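Local coordinates for protein designed CISK-PX domain (Synthetic construct, PDB 4OXW) that was designed computationally on the CISK PX domain fold and, as in that phosphoinositide-binding family, may recognise membrane phosphoinositides, at residues W50-K53 against K54-R58. Residues are numbered along the deposited sequence; the frame is centred on the assembly and turned at random.
Sequences WLHK and KLQQR
Trp50 and Lys54 meet one turn apart on helix 45-58 of the PX fold, the helix that follows the three-stranded antiparallel sheet. The i to i+4 bond from Lys54 N to Trp50 O (3.1 Å) joins their backbones, while a CH-pi contact joins their side chains: Lys54 CG sits over one face of the six-membered ring, 3.6 Å from its centroid and 5° off the normal. Lysine suits this outer side because its methylenes can cover an indole while its ammonium stays near solvent; the bend at chi2 (-46°) brings Lys54 CE to 3.8 Å from Trp50 CZ2. A serine in place of Lys54 would probably leave that indole face without its aliphatic cover and the ring freer to turn. On the buried side, Leu51 and Leu55 lie side by side against helix 105-112, Leu51 on Phe110 and Leu55 on Val107; branched apolar chains fit here, Leu51 CG lying 3.9 Å from Leu55 CD1. His52 is held through ND1 by Tyr91 OH, and its imidazole crosses the Gln56 amide, the two planes 64° apart. Glutamine suits this partly exposed position because its amide oxygen can accept from a water: one whose O lies 2.8 Å from Lys53 O donates to it and also to Gln56 OE1.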
ATOM      1  N   TRP A  50      -5.389  -7.583   0.454  1.00 21.34           N
ATOM      2  CA  TRP A  50      -4.965  -8.971   0.277  1.00 23.54           C
ATOM      3  C   TRP A  50      -3.648  -9.233   1.033  1.00 18.57           C
ATOM      4  O   TRP A  50      -3.559 -10.236   1.771  1.00 21.27           O
ATOM      5  CB  TRP A  50      -4.824  -9.334  -1.204  1.00 21.40           C
ATOM      6  CG  TRP A  50      -4.743 -10.835  -1.454  1.00 25.15           C
ATOM      7  CD1 TRP A  50      -5.787 -11.695  -1.648  1.00 28.52           C
ATOM      8  CD2 TRP A  50      -3.559 -11.615  -1.525  1.00 24.59           C
ATOM      9  NE1 TRP A  50      -5.311 -12.982  -1.825  1.00 25.86           N
ATOM     10  CE2 TRP A  50      -3.948 -12.960  -1.773  1.00 26.33           C
ATOM     11  CE3 TRP A  50      -2.208 -11.321  -1.398  1.00 25.22           C
ATOM     12  CZ2 TRP A  50      -3.032 -13.986  -1.885  1.00 28.90           C
ATOM     13  CZ3 TRP A  50      -1.299 -12.333  -1.532  1.00 31.28           C
ATOM     14  CH2 TRP A  50      -1.714 -13.660  -1.766  1.00 30.73           C
ATOM     15  N   LEU A  51      -2.658  -8.342   0.873  1.00 17.95           N
ATOM     16  CA  LEU A  51      -1.379  -8.470   1.577  1.00 20.83           C
ATOM     17  C   LEU A  51      -1.649  -8.569   3.088  1.00 20.52           C
ATOM     18  O   LEU A  51      -1.116  -9.438   3.798  1.00 20.52           O
ATOM     19  CB  LEU A  51      -0.494  -7.258   1.298  1.00 18.98           C
ATOM     20  CG  LEU A  51       0.754  -7.229   2.162  1.00 20.73           C
ATOM     21  CD1 LEU A  51       1.688  -8.357   1.735  1.00 23.75           C
ATOM     22  CD2 LEU A  51       1.427  -5.882   2.022  1.00 21.51           C
ATOM     23  N   HIS A  52      -2.487  -7.665   3.596  1.00 17.60           N
ATOM     24  CA  HIS A  52      -2.782  -7.605   5.003  1.00 19.24           C
ATOM     25  C   HIS A  52      -3.392  -8.895   5.519  1.00 21.67           C
ATOM     26  O   HIS A  52      -2.980  -9.429   6.547  1.00 21.59           O
ATOM     27  CB  HIS A  52      -3.786  -6.512   5.216  1.00 20.61           C
ATOM     28  CG  HIS A  52      -4.161  -6.318   6.636  1.00 19.01           C
ATOM     29  ND1 HIS A  52      -3.271  -5.836   7.577  1.00 19.60           N
ATOM     30  CD2 HIS A  52      -5.331  -6.515   7.281  1.00 21.59           C
ATOM     31  CE1 HIS A  52      -3.885  -5.746   8.738  1.00 22.85           C
ATOM     32  NE2 HIS A  52      -5.131  -6.161   8.587  1.00 24.30           N
ATOM     33  N   LYS A  53      -4.382  -9.406   4.803  1.00 18.91           N
ATOM     34  CA  LYS A  53      -5.058 -10.624   5.270  1.00 22.69           C
ATOM     35  C   LYS A  53      -4.066 -11.788   5.323  1.00 23.11           C
ATOM     36  O   LYS A  53      -4.084 -12.566   6.281  1.00 27.24           O
ATOM     37  CB  LYS A  53      -6.243 -10.958   4.367  1.00 27.08           C
ATOM     38  CG  LYS A  53      -7.456 -10.053   4.565  1.00 35.98           C
ATOM     39  CD  LYS A  53      -8.002 -10.076   5.990  1.00 46.87           C
ATOM     40  CE  LYS A  53      -9.155  -9.100   6.149  1.00 57.83           C
ATOM     41  NZ  LYS A  53      -9.358  -8.685   7.566  1.00 76.70           N
ATOM     42  N   LYS A  54      -3.174 -11.885   4.348  1.00 21.39           N
ATOM     43  CA  LYS A  54      -2.213 -13.006   4.307  1.00 24.18           C
ATOM     44  C   LYS A  54      -1.115 -12.827   5.316  1.00 30.97           C
ATOM     45  O   LYS A  54      -0.693 -13.789   5.931  1.00 27.12           O
ATOM     46  CB  LYS A  54      -1.631 -13.190   2.904  1.00 27.75           C
ATOM     47  CG  LYS A  54      -2.697 -13.523   1.886  1.00 29.07           C
ATOM     48  CD  LYS A  54      -3.633 -14.613   2.426  1.00 43.24           C
ATOM     49  CE  LYS A  54      -4.317 -15.411   1.338  1.00 47.27           C
ATOM     50  NZ  LYS A  54      -5.652 -15.956   1.723  1.00 51.66           N
ATOM     51  N   LEU A  55      -0.652 -11.599   5.507  1.00 21.73           N
ATOM     52  CA  LEU A  55       0.359 -11.345   6.536  1.00 23.31           C
ATOM     53  C   LEU A  55      -0.160 -11.554   7.915  1.00 29.24           C
ATOM     54  O   LEU A  55       0.562 -12.044   8.804  1.00 30.14           O
ATOM     55  CB  LEU A  55       0.877  -9.916   6.455  1.00 24.15           C
ATOM     56  CG  LEU A  55       1.981  -9.677   5.474  1.00 28.69           C
ATOM     57  CD1 LEU A  55       2.368  -8.207   5.599  1.00 28.45           C
ATOM     58  CD2 LEU A  55       3.238 -10.526   5.695  1.00 28.10           C
ATOM     59  N   GLN A  56      -1.399 -11.149   8.125  1.00 27.13           N
ATOM     60  CA  GLN A  56      -2.032 -11.271   9.421  1.00 30.77           C
ATOM     61  C   GLN A  56      -2.155 -12.748   9.812  1.00 34.45           C
ATOM     62  O   GLN A  56      -2.100 -13.094  10.994  1.00 37.78           O
ATOM     63  CB  GLN A  56      -3.389 -10.618   9.322  1.00 33.04           C
ATOM     64  CG  GLN A  56      -4.198 -10.514  10.578  1.00 42.45           C
ATOM     65  CD  GLN A  56      -5.393  -9.620  10.356  1.00 45.74           C
ATOM     66  OE1 GLN A  56      -6.293  -9.942   9.582  1.00 44.93           O
ATOM     67  NE2 GLN A  56      -5.394  -8.476  11.016  1.00 48.90           N
ATOM     68  N   GLN A  57      -2.304 -13.620   8.829  1.00 37.00           N
ATOM     69  CA  GLN A  57      -2.348 -15.058   9.109  1.00 36.75           C
ATOM     70  C   GLN A  57      -0.990 -15.567   9.598  1.00 39.90           C
ATOM     71  O   GLN A  57      -0.938 -16.419  10.476  1.00 42.25           O
ATOM     72  CB  GLN A  57      -2.828 -15.845   7.896  1.00 39.85           C
ATOM     73  CG  GLN A  57      -4.319 -15.669   7.638  1.00 51.29           C
ATOM     74  CD  GLN A  57      -4.745 -15.878   6.182  1.00 66.44           C
ATOM     75  OE1 GLN A  57      -4.022 -16.471   5.369  1.00 64.52           O
ATOM     76  NE2 GLN A  57      -5.940 -15.386   5.849  1.00 68.54           N
ATOM     77  N   ARG A  58       0.098 -15.013   9.072  1.00 34.53           N
ATOM     78  CA  ARG A  58       1.434 -15.478   9.385  1.00 32.59           C
ATOM     79  C   ARG A  58       1.974 -14.839  10.662  1.00 33.20           C
ATOM     80  O   ARG A  58       2.609 -15.509  11.496  1.00 29.75           O
ATOM     81  CB  ARG A  58       2.375 -15.152   8.224  1.00 32.90           C
ATOM     82  CG  ARG A  58       2.132 -15.926   6.938  1.00 47.38           C
ATOM     83  CD  ARG A  58       3.221 -15.587   5.920  1.00 57.24           C
ATOM     84  NE  ARG A  58       3.037 -16.224   4.618  1.00 67.53           N
ATOM     85  CZ  ARG A  58       3.977 -16.286   3.674  1.00 71.31           C
ATOM     86  NH1 ARG A  58       5.178 -15.757   3.881  1.00 71.72           N
ATOM     87  NH2 ARG A  58       3.722 -16.886   2.515  1.00 74.76           N
TER
HETATM   88  O   HOH W   1      -6.157 -12.713   8.084  1.00 46.76           O